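Local coordinates for probable cell division protein WhiA (Thermotoga maritima, PDB 3HYI) that probably takes part in cell division and chromosome segregation, joining a degenerate LAGLIDADG homing-endonuclease domain to a DNA-binding helix-turn-helix domain, at residues L248-L253 against K268-T273; L261-L266 against S275-K280; A109-F114 against K152-I157. All blocks are in the same frame, centred on the assembly; numbering follows the deposited sequence. Where two conformers were deposited one is given.

Contact 1. Residues L248-L253 against K268-T273; sequences LRRVAL and KKLNLT
L270 meets helix 246-257 with both of its methyls, one on V251 and one on R250. CD1 of L270 lies 3.8 Å from CG2 of V251, and the two side chains cross at about a right angle, so methyl meets methyl without the chains running alongside each other. The same CG2 of V251 also faces CD1 of L272, at 4.2 Å, again with the side chains crossed. V251 presents CG2 because its other methyl, CG1, is anti to the backbone N (chi1 170°), which places CG2 beside that N. One valine methyl therefore serves two leucines of the loop. The other branch of L270, CD2, reaches only the root of the arginine side chain, 4.0 Å from CB of R250.

The 268-273 segment holds the turn of the helix-turn-helix motif predicted for this part of the chain, and V251 and R250 belong to the helix that precedes the motif. Backbone geometry explains how the turn presents its leucines. A Schellman motif ends helix 263-268: N271, with positive phi (52°), is its C-prime residue, L272 N bonds to G267 O, and N271 N makes a weak bond of 3.4 Å to K268 O. L270 and L272 flank N271, and both direct their CB toward helix 246-257. T273 then takes the N-cap position of the next helix, its N bonded to OE1 of Q276.

Contacts with backbone polar atoms are slight. CD1 of L270 sits 3.9 Å from O of R250, a van der Waals approach. Burial is uneven: V251 is buried and also packs on K280 of helix 274-288, whereas R250 is exposed.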
loop_
_atom_site.group_PDB
_atom_site.type_symbol
_atom_site.label_atom_id
_atom_site.label_comp_id
_atom_site.label_asym_id
_atom_site.label_seq_id
_atom_site.Cartn_x
_atom_site.Cartn_y
_atom_site.Cartn_z
ATOM N N LEU A 248 25.801 -33.109 -31.128
ATOM C CA LEU A 248 25.046 -32.324 -32.103
ATOM C C LEU A 248 24.123 -33.212 -32.934
ATOM O O LEU A 248 23.057 -32.774 -33.366
ATOM C CB LEU A 248 25.990 -31.552 -33.028
ATOM C CG LEU A 248 26.896 -30.503 -32.378
ATOM C CD1 LEU A 248 27.580 -29.666 -33.460
ATOM C CD2 LEU A 248 26.130 -29.605 -31.416
ATOM N N ARG A 249 24.537 -34.455 -33.157
ATOM C CA ARG A 249 23.758 -35.390 -33.961
ATOM C C ARG A 249 22.416 -35.724 -33.318
ATOM O O ARG A 249 21.390 -35.748 -33.997
ATOM C CB ARG A 249 24.547 -36.672 -34.193
ATOM C CG ARG A 249 23.799 -37.714 -34.998
ATOM C CD ARG A 249 24.653 -38.938 -35.192
ATOM N NE ARG A 249 24.856 -39.628 -33.921
ATOM C CZ ARG A 249 24.018 -40.521 -33.397
ATOM N NH1 ARG A 249 22.903 -40.868 -34.038
ATOM N NH2 ARG A 249 24.298 -41.082 -32.224
ATOM N N ARG A 250 22.433 -35.988 -32.012
ATOM C CA ARG A 250 21.215 -36.307 -31.270
ATOM C C ARG A 250 20.260 -35.120 -31.211
ATOM O O ARG A 250 19.042 -35.295 -31.277
ATOM C CB ARG A 250 21.554 -36.756 -29.848
ATOM C CG ARG A 250 22.330 -38.058 -29.786
ATOM C CD ARG A 250 22.423 -38.567 -28.358
ATOM N NE ARG A 250 23.358 -37.778 -27.552
ATOM C CZ ARG A 250 24.685 -37.904 -27.582
ATOM N NH1 ARG A 250 25.272 -38.786 -28.390
ATOM N NH2 ARG A 250 25.440 -37.136 -26.800
ATOM N N VAL A 251 20.821 -33.919 -31.079
ATOM C CA VAL A 251 20.038 -32.683 -31.036
ATOM C C VAL A 251 19.364 -32.396 -32.382
ATOM O O VAL A 251 18.209 -31.956 -32.422
ATOM C CB VAL A 251 20.921 -31.482 -30.616
ATOM C CG1 VAL A 251 20.184 -30.160 -30.803
ATOM C CG2 VAL A 251 21.374 -31.645 -29.169
ATOM N N ALA A 252 20.087 -32.649 -33.473
ATOM C CA ALA A 252 19.552 -32.487 -34.827
ATOM C C ALA A 252 18.398 -33.449 -35.088
ATOM O O ALA A 252 17.375 -33.056 -35.644
ATOM C CB ALA A 252 20.651 -32.690 -35.864
ATOM N N LEU A 253 18.569 -34.705 -34.680
ATOM C CA LEU A 253 17.527 -35.723 -34.833
ATOM C C LEU A 253 16.264 -35.400 -34.029
ATOM O O LEU A 253 15.155 -35.474 -34.556
ATOM C CB LEU A 253 18.055 -37.102 -34.421
ATOM C CG LEU A 253 19.083 -37.761 -35.346
ATOM C CD1 LEU A 253 19.548 -39.078 -34.751
ATOM C CD2 LEU A 253 18.515 -37.974 -36.740
ATOM N N LYS A 268 14.415 -31.765 -22.521
ATOM C CA LYS A 268 13.989 -32.838 -21.621
ATOM C C LYS A 268 14.240 -34.221 -22.236
ATOM O O LYS A 268 14.613 -35.158 -21.533
ATOM C CB LYS A 268 12.505 -32.678 -21.263
ATOM C CG LYS A 268 12.130 -33.251 -19.911
ATOM C CD LYS A 268 10.656 -33.022 -19.596
ATOM N N LYS A 269 14.054 -34.331 -23.551
ATOM C CA LYS A 269 14.248 -35.595 -24.263
ATOM C C LYS A 269 15.705 -36.073 -24.325
ATOM O O LYS A 269 15.949 -37.243 -24.624
ATOM C CB LYS A 269 13.673 -35.502 -25.681
ATOM C CG LYS A 269 12.158 -35.356 -25.715
ATOM C CD LYS A 269 11.631 -35.256 -27.134
ATOM C CE LYS A 269 10.113 -35.309 -27.167
ATOM N NZ LYS A 269 9.584 -36.680 -26.940
ATOM N N LEU A 270 16.659 -35.184 -24.049
ATOM C CA LEU A 270 18.083 -35.538 -24.032
ATOM C C LEU A 270 18.765 -35.219 -22.689
ATOM O O LEU A 270 19.993 -35.148 -22.624
ATOM C CB LEU A 270 18.813 -34.801 -25.166
ATOM C CG LEU A 270 18.388 -35.108 -26.608
ATOM C CD1 LEU A 270 19.049 -34.133 -27.567
ATOM C CD2 LEU A 270 18.720 -36.548 -26.992
ATOM N N ASN A 271 17.979 -35.050 -21.624
ATOM C CA ASN A 271 18.503 -34.609 -20.318
ATOM C C ASN A 271 19.360 -33.337 -20.426
ATOM O O ASN A 271 20.388 -33.205 -19.760
ATOM C CB ASN A 271 19.293 -35.740 -19.625
ATOM C CG ASN A 271 18.396 -36.743 -18.902
ATOM O OD1 ASN A 271 17.238 -36.458 -18.592
ATOM N ND2 ASN A 271 18.944 -37.920 -18.613
ATOM N N LEU A 272 18.924 -32.408 -21.275
ATOM C CA LEU A 272 19.596 -31.121 -21.453
ATOM C C LEU A 272 18.656 -29.997 -21.045
ATOM O O LEU A 272 17.440 -30.105 -21.207
ATOM C CB LEU A 272 20.001 -30.915 -22.917
ATOM C CG LEU A 272 21.048 -31.843 -23.534
ATOM C CD1 LEU A 272 21.273 -31.461 -24.988
ATOM C CD2 LEU A 272 22.358 -31.802 -22.758
ATOM N N THR A 273 19.220 -28.911 -20.527
ATOM C CA THR A 273 18.435 -27.714 -20.239
ATOM C C THR A 273 18.159 -26.954 -21.535
ATOM O O THR A 273 18.789 -27.211 -22.567
ATOM C CB THR A 273 19.147 -26.779 -19.240
ATOM O OG1 THR A 273 20.341 -26.255 -19.833
ATOM C CG2 THR A 273 19.494 -27.523 -17.950
#

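Contact 2. Residues L261-L266 against S275-K280; sequences LSLREL and SQIYSK
I277 and L263 have the nearest CA atoms of the two segments, 6.8 Å apart. The two ends of the isoleucine touch different residues of helix 263-268. CG2 lies 3.4 Å from O of L263 and also meets CB of that leucine, while CD1 reaches 3.6 Å from CB of L266 and lies against that residue's carbonyl group. The torsion accounts for this division: CG1 of I277 is anti to its backbone N (chi1 -152°) and carries CD1 to L266, while CG2 sits between N and the carbonyl carbon, pointing at L263. On the outer side, CD1 of L263 comes 3.6 Å from CD1 of Y278, the side chains meeting at a slant.

In the next shell, L263 also packs on K274 and L281 of helix 274-288, and L266 on V254 and R255, so helix 246-257 also contacts L266. Helix 263-268 starts at S262, the N-cap, whose OG accepts a weak bond from N of E265 (3.3 Å). Within helix 274-288, N of S279 bonds to O of S275 at 2.9 Å. Further out, K280 forms a salt bridge to D247.

Everything that touches across the contact is carbon against carbon or carbon against a backbone carbonyl. Apolar packing is therefore likely to set the spacing of the two helices of the predicted DNA-binding motif, while the weak capping bond of S262 stays within its own segment.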
loop_
_atom_site.group_PDB
_atom_site.type_symbol
_atom_site.label_atom_id
_atom_site.label_comp_id
_atom_site.label_asym_id
_atom_site.label_seq_id
_atom_site.Cartn_x
_atom_site.Cartn_y
_atom_site.Cartn_z
ATOM N N LEU A 261 7.874 -28.809 -30.788
ATOM C CA LEU A 261 8.202 -28.685 -29.368
ATOM C C LEU A 261 9.036 -27.446 -29.083
ATOM O O LEU A 261 9.824 -27.004 -29.913
ATOM C CB LEU A 261 8.966 -29.913 -28.874
ATOM C CG LEU A 261 8.259 -31.264 -28.972
ATOM C CD1 LEU A 261 9.108 -32.336 -28.306
ATOM C CD2 LEU A 261 6.876 -31.221 -28.331
ATOM N N SER A 262 8.856 -26.898 -27.889
ATOM C CA SER A 262 9.709 -25.829 -27.398
ATOM C C SER A 262 11.105 -26.380 -27.119
ATOM O O SER A 262 11.283 -27.592 -26.954
ATOM C CB SER A 262 9.126 -25.246 -26.113
ATOM O OG SER A 262 9.092 -26.228 -25.092
ATOM N N LEU A 263 12.089 -25.489 -27.057
ATOM C CA LEU A 263 13.467 -25.879 -26.756
ATOM C C LEU A 263 13.572 -26.578 -25.398
ATOM O O LEU A 263 14.340 -27.524 -25.242
ATOM C CB LEU A 263 14.393 -24.660 -26.787
ATOM C CG LEU A 263 14.572 -23.974 -28.146
ATOM C CD1 LEU A 263 15.355 -22.679 -27.988
ATOM C CD2 LEU A 263 15.256 -24.904 -29.134
ATOM N N ARG A 264 12.795 -26.100 -24.427
ATOM C CA ARG A 264 12.710 -26.723 -23.103
ATOM C C ARG A 264 12.317 -28.195 -23.213
ATOM O O ARG A 264 12.953 -29.061 -22.611
ATOM C CB ARG A 264 11.674 -25.987 -22.248
ATOM C CG ARG A 264 11.513 -26.516 -20.814
ATOM C CD ARG A 264 12.289 -25.676 -19.819
ATOM N NE ARG A 264 11.809 -24.294 -19.808
ATOM C CZ ARG A 264 12.456 -23.260 -19.273
ATOM N NH1 ARG A 264 13.636 -23.419 -18.681
ATOM N NH2 ARG A 264 11.916 -22.048 -19.335
ATOM N N GLU A 265 11.269 -28.464 -23.985
ATOM C CA GLU A 265 10.741 -29.818 -24.124
ATOM C C GLU A 265 11.664 -30.714 -24.958
ATOM O O GLU A 265 11.818 -31.896 -24.656
ATOM C CB GLU A 265 9.322 -29.781 -24.713
ATOM C CG GLU A 265 8.418 -30.925 -24.257
ATOM C CD GLU A 265 8.253 -30.995 -22.743
ATOM O OE1 GLU A 265 8.461 -29.970 -22.056
ATOM O OE2 GLU A 265 7.909 -32.085 -22.236
ATOM N N LEU A 266 12.275 -30.150 -25.999
ATOM C CA LEU A 266 13.332 -30.846 -26.738
ATOM C C LEU A 266 14.488 -31.234 -25.818
ATOM O O LEU A 266 15.047 -32.327 -25.935
ATOM C CB LEU A 266 13.890 -29.970 -27.864
ATOM C CG LEU A 266 13.182 -29.905 -29.213
ATOM C CD1 LEU A 266 14.091 -29.176 -30.192
ATOM C CD2 LEU A 266 12.829 -31.292 -29.739
ATOM N N SER A 275 18.916 -23.898 -22.341
ATOM C CA SER A 275 20.097 -23.145 -22.777
ATOM C C SER A 275 21.134 -24.056 -23.440
ATOM O O SER A 275 21.754 -23.681 -24.435
ATOM C CB SER A 275 20.736 -22.405 -21.597
ATOM O OG SER A 275 21.369 -23.308 -20.707
ATOM N N GLN A 276 21.312 -25.249 -22.877
ATOM C CA GLN A 276 22.241 -26.238 -23.424
ATOM C C GLN A 276 21.845 -26.702 -24.810
ATOM O O GLN A 276 22.690 -26.787 -25.702
ATOM C CB GLN A 276 22.310 -27.464 -22.529
ATOM C CG GLN A 276 22.932 -27.197 -21.195
ATOM C CD GLN A 276 22.995 -28.440 -20.351
ATOM O OE1 GLN A 276 21.978 -29.070 -20.076
ATOM N NE2 GLN A 276 24.201 -28.809 -19.936
ATOM N N ILE A 277 20.564 -27.022 -24.986
ATOM C CA ILE A 277 20.089 -27.485 -26.281
ATOM C C ILE A 277 20.099 -26.329 -27.280
ATOM O O ILE A 277 20.260 -26.532 -28.483
ATOM C CB ILE A 277 18.689 -28.142 -26.212
ATOM C CG1 ILE A 277 18.550 -29.172 -27.338
ATOM C CG2 ILE A 277 17.580 -27.107 -26.313
ATOM C CD1 ILE A 277 17.421 -30.160 -27.144
ATOM N N TYR A 278 19.957 -25.115 -26.762
ATOM C CA TYR A 278 19.967 -23.934 -27.597
ATOM C C TYR A 278 21.373 -23.595 -28.116
ATOM O O TYR A 278 21.521 -23.188 -29.269
ATOM C CB TYR A 278 19.375 -22.759 -26.833
ATOM C CG TYR A 278 19.412 -21.505 -27.636
ATOM C CD1 TYR A 278 18.616 -21.369 -28.766
ATOM C CD2 TYR A 278 20.270 -20.469 -27.297
ATOM C CE1 TYR A 278 18.657 -20.221 -29.530
ATOM C CE2 TYR A 278 20.321 -19.314 -28.050
ATOM C CZ TYR A 278 19.512 -19.194 -29.165
ATOM O OH TYR A 278 19.559 -18.044 -29.917
ATOM N N SER A 279 22.390 -23.761 -27.267
ATOM C CA SER A 279 23.781 -23.535 -27.666
ATOM C C SER A 279 24.182 -24.517 -28.763
ATOM O O SER A 279 24.895 -24.160 -29.701
ATOM C CB SER A 279 24.721 -23.693 -26.470
ATOM O OG SER A 279 24.404 -22.764 -25.447
ATOM N N LYS A 280 23.719 -25.756 -28.629
ATOM C CA LYS A 280 24.012 -26.798 -29.607
ATOM C C LYS A 280 23.335 -26.548 -30.945
ATOM O O LYS A 280 23.918 -26.808 -32.000
ATOM C CB LYS A 280 23.591 -28.158 -29.068
ATOM C CG LYS A 280 24.574 -28.705 -28.079
ATOM C CD LYS A 280 24.040 -29.954 -27.425
ATOM C CE LYS A 280 24.535 -30.063 -26.002
ATOM N NZ LYS A 280 26.021 -30.168 -25.945
#

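Contact 3. Residues A109-F114 against K152-I157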
loop_
_atom_site.group_PDB
_atom_site.type_symbol
_atom_site.label_atom_id
_atom_site.label_comp_id
_atom_site.label_asym_id
_atom_site.label_seq_id
_atom_site.Cartn_x
_atom_site.Cartn_y
_atom_site.Cartn_z
ATOM N N ALA A 109 -19.656 18.554 9.858
ATOM C CA ALA A 109 -18.634 19.456 10.390
ATOM C C ALA A 109 -18.147 18.971 11.761
ATOM O O ALA A 109 -16.946 18.868 11.999
ATOM C CB ALA A 109 -19.174 20.877 10.484
ATOM N N LEU A 110 -19.084 18.662 12.650
ATOM C CA LEU A 110 -18.744 18.128 13.973
ATOM C C LEU A 110 -18.015 16.790 13.857
ATOM O O LEU A 110 -17.045 16.541 14.572
ATOM C CB LEU A 110 -20.000 17.954 14.833
ATOM C CG LEU A 110 -20.787 19.226 15.162
ATOM C CD1 LEU A 110 -22.108 18.879 15.849
ATOM C CD2 LEU A 110 -19.958 20.166 16.033
ATOM N N PHE A 111 -18.483 15.941 12.947
ATOM C CA PHE A 111 -17.899 14.615 12.759
ATOM C C PHE A 111 -16.465 14.659 12.225
ATOM O O PHE A 111 -15.621 13.867 12.646
ATOM C CB PHE A 111 -18.777 13.770 11.837
ATOM C CG PHE A 111 -18.244 12.389 11.599
ATOM C CD1 PHE A 111 -18.147 11.484 12.647
ATOM C CD2 PHE A 111 -17.831 11.997 10.334
ATOM C CE1 PHE A 111 -17.653 10.206 12.439
ATOM C CE2 PHE A 111 -17.338 10.721 10.116
ATOM C CZ PHE A 111 -17.247 9.824 11.171
ATOM N N VAL A 112 -16.191 15.582 11.307
ATOM C CA VAL A 112 -14.844 15.727 10.752
ATOM C C VAL A 112 -13.839 16.146 11.823
ATOM O O VAL A 112 -12.714 15.656 11.851
ATOM C CB VAL A 112 -14.821 16.731 9.586
ATOM C CG1 VAL A 112 -13.397 17.123 9.233
ATOM C CG2 VAL A 112 -15.518 16.134 8.382
ATOM N N SER A 113 -14.261 17.047 12.704
ATOM C CA SER A 113 -13.431 17.495 13.815
ATOM C C SER A 113 -13.194 16.375 14.828
ATOM O O SER A 113 -12.089 16.230 15.347
ATOM C CB SER A 113 -14.078 18.697 14.503
ATOM O OG SER A 113 -14.108 19.814 13.633
ATOM N N PHE A 114 -14.236 15.592 15.101
ATOM C CA PHE A 114 -14.136 14.412 15.961
ATOM C C PHE A 114 -13.150 13.401 15.379
ATOM O O PHE A 114 -12.318 12.855 16.103
ATOM C CB PHE A 114 -15.521 13.779 16.134
ATOM C CG PHE A 114 -15.548 12.581 17.049
ATOM C CD1 PHE A 114 -15.332 12.724 18.414
ATOM C CD2 PHE A 114 -15.828 11.315 16.547
ATOM C CE1 PHE A 114 -15.373 11.622 19.262
ATOM C CE2 PHE A 114 -15.871 10.211 17.388
ATOM C CZ PHE A 114 -15.643 10.367 18.750
ATOM N N LYS A 152 -19.204 5.977 6.537
ATOM C CA LYS A 152 -19.924 5.463 5.374
ATOM C C LYS A 152 -21.008 6.431 4.900
ATOM O O LYS A 152 -21.080 6.753 3.715
ATOM C CB LYS A 152 -20.552 4.106 5.700
ATOM N N ASP A 153 -21.850 6.886 5.828
ATOM C CA ASP A 153 -22.955 7.793 5.501
ATOM C C ASP A 153 -22.470 9.098 4.868
ATOM O O ASP A 153 -22.989 9.520 3.833
ATOM C CB ASP A 153 -23.782 8.119 6.752
ATOM C CG ASP A 153 -24.524 6.909 7.307
ATOM O OD1 ASP A 153 -24.779 6.883 8.530
ATOM O OD2 ASP A 153 -24.853 5.986 6.530
ATOM N N PHE A 154 -21.473 9.723 5.490
ATOM C CA PHE A 154 -20.990 11.037 5.057
ATOM C C PHE A 154 -20.020 10.980 3.878
ATOM O O PHE A 154 -20.117 11.794 2.963
ATOM C CB PHE A 154 -20.313 11.777 6.217
ATOM C CG PHE A 154 -21.262 12.221 7.304
ATOM C CD1 PHE A 154 -22.373 13.000 7.006
ATOM C CD2 PHE A 154 -21.021 11.890 8.632
ATOM C CE1 PHE A 154 -23.238 13.420 8.007
ATOM C CE2 PHE A 154 -21.882 12.312 9.638
ATOM C CZ PHE A 154 -22.991 13.076 9.324
ATOM N N PHE A 155 -19.082 10.037 3.909
ATOM C CA PHE A 155 -17.978 10.013 2.943
ATOM C C PHE A 155 -17.906 8.750 2.079
ATOM O O PHE A 155 -16.983 8.609 1.274
ATOM C CB PHE A 155 -16.653 10.199 3.687
ATOM C CG PHE A 155 -16.558 11.502 4.432
ATOM C CD1 PHE A 155 -16.260 12.678 3.756
ATOM C CD2 PHE A 155 -16.768 11.555 5.804
ATOM C CE1 PHE A 155 -16.173 13.885 4.434
ATOM C CE2 PHE A 155 -16.684 12.762 6.491
ATOM C CZ PHE A 155 -16.387 13.926 5.805
ATOM N N ASN A 156 -18.871 7.844 2.235
ATOM C CA ASN A 156 -18.853 6.549 1.541
ATOM C C ASN A 156 -17.538 5.789 1.765
ATOM O O ASN A 156 -17.043 5.101 0.871
ATOM C CB ASN A 156 -19.124 6.739 0.042
ATOM C CG ASN A 156 -19.491 5.440 -0.658
ATOM O OD1 ASN A 156 -20.418 4.739 -0.251
ATOM N ND2 ASN A 156 -18.767 5.118 -1.723
ATOM N N ILE A 157 -16.979 5.926 2.967
ATOM C CA ILE A 157 -15.740 5.244 3.331
ATOM C C ILE A 157 -16.084 3.929 4.019
ATOM O O ILE A 157 -16.784 3.916 5.033
ATOM C CB ILE A 157 -14.858 6.114 4.261
ATOM C CG1 ILE A 157 -14.191 7.236 3.460
ATOM C CG2 ILE A 157 -13.780 5.273 4.937
ATOM C CD1 ILE A 157 -13.433 8.243 4.315
#
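F111 and V112 of helix 108-122 rest against F154 and F155, the paired phenylalanines at the end of helix 141-155. The packed centre is F111, buried and held among F154, F155, S150 and L151. CE2 of F155 lies at the edge of its ring, 4.1 Å from CD2 of F111. Beside it, CG2 of V112 stands 3.5 Å from CZ of F155, near the plane of that ring and at its edge, the side chains crossing at about a right angle. F155 also packs on V180 and A184 of helix 175-184.

On another side helix 108-122 meets helix 25-39, where S113 touches E27 and E31 and L110 O is bonded to S30 OG, consistent with the paired helices of a LAGLIDADG fold.

The solvent side is F154, which is exposed. Its ring and that of F111 are oblique, centroids 5.6 Å apart and planes at 37°, and CD2 of F154 touches CD2 of F111 (3.6 Å). F111 reaches both partners because its CG is anti to the backbone N (chi1 -180°). Replacing F111 by an alanine would probably open a gap between the two helices and leave the F154 ring without its aromatic neighbour.

In the fold
Contact 3 comes first along the chain and lies in the LAGLIDADG-like domain; contacts 1 and 2 follow in the C-terminal helix-turn-helix domain, on the opposite side of the chain's centre. The centre of contact 3 is about 69 Å from that of contact 1 and about 62 Å from that of contact 2, with long helix 207-238 between them in sequence. Contacts 1 and 2 have centres about 8 Å apart, their segments alternate along the chain, and they touch where K269 meets L261 and L272 meets K280. Helix 263-268 lies against both 246-257 and 274-288, making one three-helix unit. The nearest atoms of contact 3 are about 51 Å from contact 1 and about 45 Å from contact 2, consistent with a separate helix-turn-helix domain.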